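Long-range contacts in putative phosphohistidine phosphatase, SixA (Nakamurella multipartita, PDB 4HBZ), which probably acts as a histidine phosphatase of the phosphoglycerate mutase-like superfamily, removing phosphate from phosphohistidine or a related phosphorylated substrate through a phosphohistidine intermediate: residues A[20-25]-A[166-171]; A[62-67]-A[112-117]; A[130-135]-A[145-150]; A[160-165]-A[174-179]. All coordinates share one frame; numbering follows the deposited sequence. Where two conformers were deposited one is given.

Contact 1: A[20-25]-A[166-171]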
loop_
_atom_site.group_PDB
_atom_site.type_symbol
_atom_site.label_atom_id
_atom_site.label_comp_id
_atom_site.label_asym_id
_atom_site.label_seq_id
_atom_site.Cartn_x
_atom_site.Cartn_y
_atom_site.Cartn_z
ATOM N N ARG A 20 -11.462 8.576 -1.350
ATOM C CA ARG A 20 -10.720 7.581 -2.088
ATOM C C ARG A 20 -10.043 6.645 -1.109
ATOM O O ARG A 20 -9.747 7.055 0.029
ATOM C CB ARG A 20 -9.696 8.284 -2.951
ATOM C CG ARG A 20 -10.345 9.002 -4.103
ATOM C CD ARG A 20 -9.362 9.898 -4.806
ATOM N NE ARG A 20 -10.063 10.583 -5.875
ATOM C CZ ARG A 20 -10.852 11.630 -5.659
ATOM N NH1 ARG A 20 -11.055 12.081 -4.409
ATOM N NH2 ARG A 20 -11.460 12.206 -6.675
ATOM N N THR A 21 -9.824 5.395 -1.529
ATOM C CA THR A 21 -9.241 4.367 -0.661
ATOM C C THR A 21 -7.888 3.951 -1.200
ATOM O O THR A 21 -7.767 3.596 -2.372
ATOM C CB THR A 21 -10.137 3.137 -0.598
ATOM O OG1 THR A 21 -11.449 3.515 -0.070
ATOM C CG2 THR A 21 -9.544 2.052 0.220
ATOM N N LEU A 22 -6.901 4.049 -0.348
ATOM C CA LEU A 22 -5.543 3.667 -0.652
ATOM C C LEU A 22 -5.101 2.490 0.181
ATOM O O LEU A 22 -5.272 2.498 1.402
ATOM C CB LEU A 22 -4.605 4.838 -0.355
ATOM C CG LEU A 22 -3.132 4.605 -0.584
ATOM C CD1 LEU A 22 -2.840 4.343 -2.044
ATOM C CD2 LEU A 22 -2.291 5.798 -0.085
ATOM N N VAL A 23 -4.587 1.446 -0.450
ATOM C CA VAL A 23 -4.103 0.265 0.254
ATOM C C VAL A 23 -2.589 0.205 0.019
ATOM O O VAL A 23 -2.139 0.171 -1.147
ATOM C CB VAL A 23 -4.741 -1.040 -0.246
ATOM C CG1 VAL A 23 -4.219 -2.199 0.597
ATOM C CG2 VAL A 23 -6.256 -0.941 -0.127
ATOM N N LEU A 24 -1.830 0.251 1.097
ATOM C CA LEU A 24 -0.391 0.177 1.066
ATOM C C LEU A 24 0.055 -1.180 1.584
ATOM O O LEU A 24 -0.134 -1.446 2.765
ATOM C CB LEU A 24 0.237 1.298 1.871
ATOM C CG LEU A 24 -0.011 2.735 1.467
ATOM C CD1 LEU A 24 0.633 3.697 2.419
ATOM C CD2 LEU A 24 0.439 2.930 0.009
HETATM N N MSE A 25 0.623 -2.033 0.731
HETATM C CA MSE A 25 0.960 -3.405 1.080
HETATM C C MSE A 25 2.421 -3.626 0.975
HETATM O O MSE A 25 3.046 -3.319 -0.050
HETATM C CB MSE A 25 0.192 -4.359 0.147
HETATM C CG MSE A 25 0.440 -5.796 0.573
HETATM SE SE MSE A 25 -0.805 -6.991 -0.375
HETATM C CE MSE A 25 -0.344 -8.647 0.636
ATOM N N GLY A 166 -8.705 14.043 -0.767
ATOM C CA GLY A 166 -7.954 14.704 -1.829
ATOM C C GLY A 166 -7.921 13.888 -3.094
ATOM O O GLY A 166 -8.083 12.647 -3.090
ATOM N N ALA A 167 -7.766 14.565 -4.218
ATOM C CA ALA A 167 -7.439 13.898 -5.482
ATOM C C ALA A 167 -6.156 13.120 -5.351
ATOM O O ALA A 167 -5.246 13.486 -4.550
ATOM C CB ALA A 167 -7.256 14.968 -6.542
ATOM N N TRP A 168 -5.977 12.051 -6.126
ATOM C CA TRP A 168 -4.714 11.330 -6.080
ATOM C C TRP A 168 -3.490 12.223 -6.290
ATOM O O TRP A 168 -2.464 12.018 -5.626
ATOM C CB TRP A 168 -4.675 10.138 -7.053
ATOM C CG TRP A 168 -5.662 9.066 -6.725
ATOM C CD1 TRP A 168 -6.711 8.687 -7.463
ATOM C CD2 TRP A 168 -5.699 8.281 -5.503
ATOM N NE1 TRP A 168 -7.389 7.666 -6.819
ATOM C CE2 TRP A 168 -6.809 7.409 -5.607
ATOM C CE3 TRP A 168 -4.923 8.240 -4.362
ATOM C CZ2 TRP A 168 -7.086 6.462 -4.612
ATOM C CZ3 TRP A 168 -5.232 7.319 -3.352
ATOM C CH2 TRP A 168 -6.305 6.463 -3.499
ATOM N N ALA A 169 -3.567 13.174 -7.216
ATOM C CA ALA A 169 -2.439 14.007 -7.493
ATOM C C ALA A 169 -1.987 14.820 -6.253
ATOM O O ALA A 169 -0.813 15.215 -6.118
ATOM C CB ALA A 169 -2.736 14.905 -8.665
ATOM N N ASP A 170 -2.951 15.052 -5.347
ATOM C CA ASP A 170 -2.736 15.930 -4.214
ATOM C C ASP A 170 -2.412 15.160 -2.939
ATOM O O ASP A 170 -2.362 15.746 -1.898
ATOM C CB ASP A 170 -4.024 16.748 -3.979
ATOM C CG ASP A 170 -4.297 17.777 -5.106
ATOM O OD1 ASP A 170 -3.343 18.069 -5.833
ATOM O OD2 ASP A 170 -5.390 18.328 -5.141
ATOM N N LEU A 171 -2.216 13.848 -3.036
ATOM C CA LEU A 171 -2.079 13.022 -1.852
ATOM C C LEU A 171 -1.006 13.468 -0.903
ATOM O O LEU A 171 -1.195 13.455 0.326
ATOM C CB LEU A 171 -1.941 11.546 -2.299
ATOM C CG LEU A 171 -1.852 10.485 -1.271
ATOM C CD1 LEU A 171 -3.085 10.367 -0.414
ATOM C CD2 LEU A 171 -1.540 9.168 -1.980
#
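Arg20 and Gly166 mark the closest backbone approach of strand 20-25 and loop 166-171, yet their CA atoms stay 7.6 Å apart, bridged by side chains. The loop makes a 3-10 turn over 168-170, closed by the bond from Asp170 N to Ala167 O, before entering helix 171-174. With CG anti to the carbonyl carbon (chi1 -64°), Trp168 reaches back from this turn to the strand. Arg20 extends over one face of the indole: CD sits 3.7 Å from the centroid of the five-membered ring, a CH-pi contact, and CB lies 3.6 Å from CZ2 of Trp168. The guanidinium continues past the ring with its plane turned 85° to it, and Ala167 CA covers one of its faces. Because Arg20 CZ stays 5.6 Å from the centroid of the Trp168 five-membered ring, any cation-pi attraction is weak at most, and the aliphatic part of Arg20 suits this place. At the ring edge Trp168 CH2 approaches Thr21 O at 3.4 Å and Leu22 CB at 3.9 Å, while NE1 is satisfied by Ala112 O. Deeper in, Leu22 CD2 touches Leu171 CD2 at 3.9 Å, two branched tips filling the core beside Leu131 of helix 123-138. An alanine at Trp168 would probably open a gap beside Leu22 and the Arg20 chain and leave Ala112 O without its indole donor. The contact closes one end of a central strand in the histidine phosphatase alpha/beta fold; the other end leads into the Arg-His motif that in this family supplies the phosphorylated histidine.

Contact 2: A[62-67]-A[112-117]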
loop_
_atom_site.group_PDB
_atom_site.type_symbol
_atom_site.label_atom_id
_atom_site.label_comp_id
_atom_site.label_asym_id
_atom_site.label_seq_id
_atom_site.Cartn_x
_atom_site.Cartn_y
_atom_site.Cartn_z
ATOM N N ALA A 62 -13.734 -2.887 -5.068
ATOM C CA ALA A 62 -12.818 -3.491 -6.018
ATOM C C ALA A 62 -11.668 -2.546 -6.334
ATOM O O ALA A 62 -11.861 -1.356 -6.540
ATOM C CB ALA A 62 -13.528 -3.843 -7.323
ATOM N N VAL A 63 -10.471 -3.087 -6.339
ATOM C CA VAL A 63 -9.315 -2.251 -6.659
ATOM C C VAL A 63 -9.420 -1.828 -8.132
ATOM O O VAL A 63 -9.642 -2.629 -9.025
ATOM C CB VAL A 63 -7.995 -2.992 -6.361
ATOM C CG1 VAL A 63 -6.802 -2.263 -6.947
ATOM C CG2 VAL A 63 -7.826 -3.203 -4.867
ATOM N N ASP A 64 -9.155 -0.535 -8.389
ATOM C CA ASP A 64 -9.186 -0.008 -9.753
ATOM C C ASP A 64 -7.828 -0.034 -10.433
ATOM O O ASP A 64 -7.730 -0.284 -11.649
ATOM C CB ASP A 64 -9.740 1.410 -9.818
ATOM C CG ASP A 64 -11.147 1.491 -9.277
ATOM O OD1 ASP A 64 -12.038 0.781 -9.849
ATOM O OD2 ASP A 64 -11.364 2.197 -8.260
ATOM N N VAL A 65 -6.786 0.254 -9.660
ATOM C CA VAL A 65 -5.422 0.424 -10.180
ATOM C C VAL A 65 -4.432 -0.118 -9.152
ATOM O O VAL A 65 -4.600 0.114 -7.952
ATOM C CB VAL A 65 -5.126 1.920 -10.433
ATOM C CG1 VAL A 65 -3.715 2.140 -10.910
ATOM C CG2 VAL A 65 -6.132 2.495 -11.432
ATOM N N VAL A 66 -3.427 -0.856 -9.620
ATOM C CA VAL A 66 -2.362 -1.344 -8.750
ATOM C C VAL A 66 -1.081 -0.685 -9.269
ATOM O O VAL A 66 -0.855 -0.600 -10.499
ATOM C CB VAL A 66 -2.193 -2.860 -8.855
ATOM C CG1 VAL A 66 -1.118 -3.347 -7.903
ATOM C CG2 VAL A 66 -3.505 -3.536 -8.519
ATOM N N VAL A 67 -0.276 -0.203 -8.318
ATOM C CA VAL A 67 1.120 0.226 -8.589
ATOM C C VAL A 67 1.993 -0.807 -7.866
ATOM O O VAL A 67 1.862 -0.992 -6.629
ATOM C CB VAL A 67 1.432 1.656 -8.133
ATOM C CG1 VAL A 67 2.770 2.078 -8.707
ATOM C CG2 VAL A 67 0.301 2.636 -8.541
ATOM N N ALA A 112 -9.919 6.816 -10.525
ATOM C CA ALA A 112 -9.790 5.602 -9.681
ATOM C C ALA A 112 -10.300 5.889 -8.292
ATOM O O ALA A 112 -9.996 6.935 -7.705
ATOM C CB ALA A 112 -8.355 5.117 -9.614
ATOM N N SER A 113 -11.103 4.982 -7.752
ATOM C CA SER A 113 -11.598 5.138 -6.392
ATOM C C SER A 113 -10.745 4.391 -5.376
ATOM O O SER A 113 -10.612 4.829 -4.220
ATOM C CB SER A 113 -13.040 4.684 -6.275
ATOM O OG SER A 113 -13.854 5.395 -7.184
ATOM N N THR A 114 -10.163 3.278 -5.805
ATOM C CA THR A 114 -9.386 2.383 -4.912
ATOM C C THR A 114 -8.069 2.018 -5.598
ATOM O O THR A 114 -8.068 1.519 -6.717
ATOM C CB THR A 114 -10.193 1.113 -4.593
ATOM O OG1 THR A 114 -11.505 1.507 -4.157
ATOM C CG2 THR A 114 -9.561 0.256 -3.541
ATOM N N VAL A 115 -6.986 2.356 -4.940
ATOM C CA VAL A 115 -5.613 2.085 -5.410
ATOM C C VAL A 115 -4.864 1.196 -4.450
ATOM O O VAL A 115 -4.882 1.436 -3.267
ATOM C CB VAL A 115 -4.839 3.392 -5.643
ATOM C CG1 VAL A 115 -3.411 3.122 -6.000
ATOM C CG2 VAL A 115 -5.513 4.256 -6.692
ATOM N N LEU A 116 -4.219 0.155 -4.980
ATOM C CA LEU A 116 -3.358 -0.725 -4.218
ATOM C C LEU A 116 -1.908 -0.476 -4.631
ATOM O O LEU A 116 -1.607 -0.490 -5.826
ATOM C CB LEU A 116 -3.752 -2.168 -4.546
ATOM C CG LEU A 116 -2.821 -3.263 -3.979
ATOM C CD1 LEU A 116 -2.745 -3.245 -2.446
ATOM C CD2 LEU A 116 -3.245 -4.661 -4.460
ATOM N N VAL A 117 -1.042 -0.367 -3.652
ATOM C CA VAL A 117 0.400 -0.263 -3.846
ATOM C C VAL A 117 1.051 -1.496 -3.260
ATOM O O VAL A 117 0.809 -1.787 -2.104
ATOM C CB VAL A 117 0.984 0.991 -3.185
ATOM C CG1 VAL A 117 2.500 1.110 -3.365
ATOM C CG2 VAL A 117 0.278 2.264 -3.694
HETATM O O HOH W 1 -13.087 0.991 -6.454
#
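The flat carboxylate of Asp64 meets the backbone of Ser113 and Thr114 through OD2 alone. Ser113 N comes from above the carboxylate plane, 39° out of it, at 2.8 Å from OD2, whereas Thr114 N approaches the anti side of the same oxygen at 2.9 Å. A water donates a third hydrogen bond to OD2; it also donates to Ala62 O and accepts from Thr114 OG1, which explains the value of a hydroxyl here. An acidic side chain suits the spot, since its oxygen can gather several donors where two strands begin. Thr114 O in turn takes Asp64 N at 2.9 Å and, weakly, Val65 N. Beyond this start the chains become neighbouring parallel strands of the alpha/beta sheet, their axes 23° apart. Leu116, in register with Val66, uses both its backbone groups: its N bonds to Val65 O at 3.0 Å and its O accepts from Val67 N at 2.8 Å. Beta-branched valines, at ease in extended backbone, line both faces. Val65, Val67, Val115 and Val117 share one face, where Val65 CG2 rests on Ala112 CB at 3.9 Å and helix 98-106 packs on Val67 and Val117. Val66 and Leu116 occupy the other, with Val63 CG1 lying 3.9 Å from Leu116 CB.

Contact 3: A[130-135]-A[145-150]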
loop_
_atom_site.group_PDB
_atom_site.type_symbol
_atom_site.label_atom_id
_atom_site.label_comp_id
_atom_site.label_asym_id
_atom_site.label_seq_id
_atom_site.Cartn_x
_atom_site.Cartn_y
_atom_site.Cartn_z
ATOM N N GLU A 130 3.671 9.046 6.959
ATOM C CA GLU A 130 3.691 10.427 6.502
ATOM C C GLU A 130 2.330 10.932 6.088
ATOM O O GLU A 130 1.968 12.083 6.363
ATOM C CB GLU A 130 4.692 10.631 5.396
ATOM C CG GLU A 130 6.115 10.536 5.883
ATOM C CD GLU A 130 7.114 11.291 5.038
ATOM O OE1 GLU A 130 6.765 11.862 3.999
ATOM O OE2 GLU A 130 8.267 11.355 5.521
ATOM N N LEU A 131 1.558 10.058 5.450
ATOM C CA LEU A 131 0.210 10.452 5.048
ATOM C C LEU A 131 -0.682 10.725 6.254
ATOM O O LEU A 131 -1.466 11.704 6.290
ATOM C CB LEU A 131 -0.443 9.362 4.173
ATOM C CG LEU A 131 0.156 9.229 2.753
ATOM C CD1 LEU A 131 -0.447 8.025 2.061
ATOM C CD2 LEU A 131 0.034 10.476 1.903
ATOM N N VAL A 132 -0.555 9.858 7.267
ATOM C CA VAL A 132 -1.335 10.048 8.520
ATOM C C VAL A 132 -0.983 11.363 9.176
ATOM O O VAL A 132 -1.861 12.120 9.610
ATOM C CB VAL A 132 -1.173 8.849 9.466
ATOM C CG1 VAL A 132 -1.634 9.175 10.889
ATOM C CG2 VAL A 132 -1.870 7.659 8.872
ATOM N N ARG A 133 0.308 11.647 9.309
ATOM C CA ARG A 133 0.710 12.872 9.986
ATOM C C ARG A 133 0.285 14.102 9.230
ATOM O O ARG A 133 -0.043 15.114 9.822
ATOM C CB ARG A 133 2.226 12.826 10.191
ATOM C CG ARG A 133 2.714 11.697 11.122
ATOM C CD ARG A 133 1.831 11.302 12.337
ATOM N NE ARG A 133 1.976 12.276 13.399
ATOM C CZ ARG A 133 1.501 12.155 14.657
ATOM N NH1 ARG A 133 0.823 11.061 15.072
ATOM N NH2 ARG A 133 1.717 13.147 15.509
ATOM N N GLN A 134 0.327 14.055 7.902
ATOM C CA GLN A 134 -0.120 15.199 7.078
ATOM C C GLN A 134 -1.604 15.446 7.267
ATOM O O GLN A 134 -2.067 16.580 7.361
ATOM C CB GLN A 134 0.251 14.964 5.607
ATOM C CG GLN A 134 -0.087 16.120 4.670
ATOM C CD GLN A 134 0.777 17.378 4.881
ATOM O OE1 GLN A 134 1.894 17.324 5.374
ATOM N NE2 GLN A 134 0.281 18.473 4.423
ATOM N N SER A 135 -2.363 14.366 7.289
ATOM C CA SER A 135 -3.796 14.495 7.496
ATOM C C SER A 135 -4.111 15.106 8.887
ATOM O O SER A 135 -4.988 15.987 9.013
ATOM C CB SER A 135 -4.472 13.156 7.288
ATOM O OG SER A 135 -5.892 13.306 7.447
ATOM N N SER A 145 -0.952 13.493 19.260
ATOM C CA SER A 145 -1.705 12.322 18.766
ATOM C C SER A 145 -0.777 11.140 18.410
ATOM O O SER A 145 0.270 11.295 17.761
ATOM C CB SER A 145 -2.551 12.675 17.538
ATOM O OG SER A 145 -3.196 11.501 17.036
ATOM N N GLY A 146 -1.199 9.946 18.835
ATOM C CA GLY A 146 -0.518 8.701 18.476
ATOM C C GLY A 146 -1.003 8.119 17.142
ATOM O O GLY A 146 -0.657 6.957 16.818
ATOM N N ALA A 147 -1.825 8.861 16.381
ATOM C CA ALA A 147 -2.398 8.334 15.125
ATOM C C ALA A 147 -1.247 7.890 14.253
ATOM O O ALA A 147 -0.260 8.583 14.135
ATOM C CB ALA A 147 -3.240 9.374 14.378
ATOM N N GLY A 148 -1.345 6.692 13.708
ATOM C CA GLY A 148 -0.279 6.166 12.887
ATOM C C GLY A 148 0.548 5.143 13.637
ATOM O O GLY A 148 1.318 4.437 13.029
ATOM N N ASP A 149 0.483 5.163 14.975
ATOM C CA ASP A 149 1.276 4.205 15.762
ATOM C C ASP A 149 0.974 2.752 15.410
ATOM O O ASP A 149 1.805 1.924 15.672
ATOM C CB ASP A 149 1.104 4.439 17.272
ATOM C CG ASP A 149 1.951 5.630 17.811
ATOM O OD1 ASP A 149 2.867 6.189 17.118
ATOM O OD2 ASP A 149 1.716 6.013 18.987
ATOM N N GLU A 150 -0.189 2.447 14.858
ATOM C CA GLU A 150 -0.487 1.074 14.390
ATOM C C GLU A 150 0.474 0.583 13.336
ATOM O O GLU A 150 0.602 -0.644 13.116
ATOM C CB GLU A 150 -1.892 0.961 13.793
ATOM C CG GLU A 150 -2.975 1.298 14.757
ATOM C CD GLU A 150 -3.357 2.760 14.694
ATOM O OE1 GLU A 150 -2.509 3.703 14.444
ATOM O OE2 GLU A 150 -4.572 2.941 14.930
#
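A single nitrogen of Arg133, NH1, grips two backbone carbonyls of the loop that follows its own helix. It donates to Ser145 O at 2.8 Å, with an N-H...O angle of 162°, and to Ala147 O at 2.9 Å. Both oxygens lie close to the guanidinium plane, but they are used differently: NH1 sits on a lone pair of Ala147 O, whereas it stands above the carbonyl plane of Ser145. NH2 adds a weak bond to Ser145 O. Arginine suits this place because its chain can bend, here at chi2 (-35°) and again at chi3, and still deliver several N-H groups to one loop. The loop is shaped to offer these carbonyls. Ser145 OG accepts from Ala147 N at 3.0 Å, an ST turn, and a type II beta turn follows from Gly146 to Asp149, closed by Asp149 N bonding to Gly146 O at 2.8 Å. Gly148 holds its third position with phi 103°, where a CB would clash with the preceding carbonyl and press on Val132 CG1. That methyl also packs on Ala147, 3.8 Å from its CB and 3.6 Å from its O. A leucine in place of Arg133 would probably leave the carbonyls of Ser145 and Ala147 without these donors and the loop less firmly held. Within the fold, Leu136, one turn on in helix 123-138, also touches Ser145 and Ala147, while Val132 and Glu150 both reach Leu178, so that helix and loop both pack on strand 177-182.

Contact 4: A[160-165]-A[174-179]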
loop_
_atom_site.group_PDB
_atom_site.type_symbol
_atom_site.label_atom_id
_atom_site.label_comp_id
_atom_site.label_asym_id
_atom_site.label_seq_id
_atom_site.Cartn_x
_atom_site.Cartn_y
_atom_site.Cartn_z
ATOM N N ALA A 160 -1.986 -1.650 5.004
ATOM C CA ALA A 160 -2.737 -0.543 5.633
ATOM C C ALA A 160 -3.753 0.011 4.669
ATOM O O ALA A 160 -3.485 0.094 3.445
ATOM C CB ALA A 160 -1.783 0.576 6.039
ATOM N N VAL A 161 -4.921 0.314 5.181
ATOM C CA VAL A 161 -5.998 0.886 4.410
ATOM C C VAL A 161 -6.207 2.312 4.905
ATOM O O VAL A 161 -6.400 2.543 6.105
ATOM C CB VAL A 161 -7.314 0.113 4.580
ATOM C CG1 VAL A 161 -8.435 0.734 3.717
ATOM C CG2 VAL A 161 -7.134 -1.372 4.278
ATOM N N LEU A 162 -6.098 3.266 3.975
ATOM C CA LEU A 162 -6.239 4.666 4.272
ATOM C C LEU A 162 -7.297 5.304 3.389
ATOM O O LEU A 162 -7.625 4.771 2.351
ATOM C CB LEU A 162 -4.910 5.404 4.089
ATOM C CG LEU A 162 -3.715 4.828 4.846
ATOM C CD1 LEU A 162 -2.885 3.926 3.955
ATOM C CD2 LEU A 162 -2.849 5.932 5.442
ATOM N N SER A 163 -7.836 6.434 3.837
ATOM C CA SER A 163 -8.872 7.124 3.118
ATOM C C SER A 163 -8.467 8.591 3.014
ATOM O O SER A 163 -8.002 9.206 3.990
ATOM C CB SER A 163 -10.176 7.009 3.905
ATOM O OG SER A 163 -11.193 7.612 3.186
ATOM N N THR A 164 -8.733 9.160 1.833
ATOM C CA THR A 164 -8.426 10.590 1.578
ATOM C C THR A 164 -9.579 11.226 0.835
ATOM O O THR A 164 -10.177 10.625 -0.075
ATOM C CB THR A 164 -7.098 10.792 0.845
ATOM O OG1 THR A 164 -6.776 12.206 0.783
ATOM C CG2 THR A 164 -7.089 10.247 -0.533
ATOM N N THR A 165 -9.832 12.497 1.132
ATOM C CA THR A 165 -10.726 13.252 0.296
ATOM C C THR A 165 -10.021 14.008 -0.804
ATOM O O THR A 165 -10.717 14.563 -1.675
ATOM C CB THR A 165 -11.601 14.211 1.094
ATOM O OG1 THR A 165 -10.775 15.135 1.816
ATOM C CG2 THR A 165 -12.519 13.409 2.017
ATOM N N ALA A 174 -2.587 16.451 0.886
ATOM C CA ALA A 174 -3.872 16.195 1.528
ATOM C C ALA A 174 -3.685 15.201 2.692
ATOM O O ALA A 174 -4.390 15.299 3.734
ATOM C CB ALA A 174 -4.878 15.620 0.554
ATOM N N GLY A 175 -2.728 14.303 2.542
ATOM C CA GLY A 175 -2.571 13.207 3.515
ATOM C C GLY A 175 -3.698 12.200 3.371
ATOM O O GLY A 175 -4.552 12.291 2.447
ATOM N N ALA A 176 -3.745 11.262 4.314
ATOM C CA ALA A 176 -4.865 10.304 4.338
ATOM C C ALA A 176 -4.999 9.812 5.770
ATOM O O ALA A 176 -4.013 9.730 6.478
ATOM C CB ALA A 176 -4.626 9.153 3.386
ATOM N N GLU A 177 -6.206 9.422 6.133
ATOM C CA GLU A 177 -6.472 8.919 7.477
ATOM C C GLU A 177 -6.409 7.397 7.468
ATOM O O GLU A 177 -6.918 6.735 6.555
ATOM C CB GLU A 177 -7.875 9.327 7.901
ATOM C CG GLU A 177 -8.002 10.836 8.163
ATOM C CD GLU A 177 -9.365 11.139 8.771
ATOM O OE1 GLU A 177 -9.624 10.734 9.956
ATOM O OE2 GLU A 177 -10.192 11.714 8.042
ATOM N N LEU A 178 -5.795 6.856 8.502
ATOM C CA LEU A 178 -5.628 5.416 8.600
ATOM C C LEU A 178 -6.914 4.791 9.087
ATOM O O LEU A 178 -7.414 5.168 10.192
ATOM C CB LEU A 178 -4.494 5.112 9.552
ATOM C CG LEU A 178 -4.153 3.647 9.796
ATOM C CD1 LEU A 178 -3.712 2.944 8.506
ATOM C CD2 LEU A 178 -3.019 3.575 10.785
ATOM N N GLN A 179 -7.424 3.826 8.329
ATOM C CA GLN A 179 -8.639 3.082 8.677
ATOM C C GLN A 179 -8.326 1.793 9.437
ATOM O O GLN A 179 -9.020 1.462 10.414
ATOM C CB GLN A 179 -9.500 2.784 7.431
ATOM C CG GLN A 179 -9.909 4.018 6.620
ATOM C CD GLN A 179 -10.542 5.073 7.488
ATOM O OE1 GLN A 179 -11.577 4.821 8.116
ATOM N NE2 GLN A 179 -9.915 6.242 7.579
HETATM O O HOH W 2 -9.835 11.432 5.329
#
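Leu162 and Leu178 face each other as a non-hydrogen-bonded pair where strands 160-164 and 177-179 run antiparallel, the axes 4.5 Å apart and 135° between their directions. Next to them Ser163 and Glu177 form a hydrogen-bonded pair, N to O both ways, and Gln179 N donates to Val161 O at 2.8 Å. On the leucine face, Leu162 CB meets Ala176 CB at 3.8 Å, and Leu178 CD1 lies 3.9 Å from Ala160 CB and 4.1 Å from Leu162 CG; Val132 of helix 123-138 covers both leucines, a natural setting for branched apolar groups. The small methyl of Ala176 lets the chains come close. The other face carries polar Ser163, Glu177 and Gln179. A water links Ser163 O with Glu177 OE2. Gln179 is bent at chi2 (-52°), which turns CD toward Ser163; its NE2 lies 3.8 Å from Ser163 CB and bonds weakly to Glu177 O. Thr164 ties down the turn before the second strand: its OG1, anti to the backbone N, donates to Gly175 O at 2.8 Å, nearly along the C=O axis. The same hydroxyl also bonds Gly166 N, at the connection's other end. Gly175, just past helix 171-174, has a positive phi that glycine adopts easily. This is the sheet's antiparallel margin, with 177-182 as edge strand, added to the parallel core in the mixed alpha/beta fold of histidine phosphatases.

Three of the four contacts belong to one mixed sheet. Strand 20-26 lies between 114-119, which contact 2 joins to 65-69, and 159-164, which contact 4 joins to the edge strand 177-182. Contact 1, on that middle strand, is therefore near both, its centre 9 Å from that of contact 2 and 7 Å from that of contact 4. Contact 3 sits outside the sheet on helix 123-138, its centre 9 Å from that of contact 4 but 22 Å from that of contact 2. Along the chain contacts 2 and 3 are nested inside the loop closed by contact 1, whereas contacts 1 and 4 interleave, tying the beginning of the chain to its late segments.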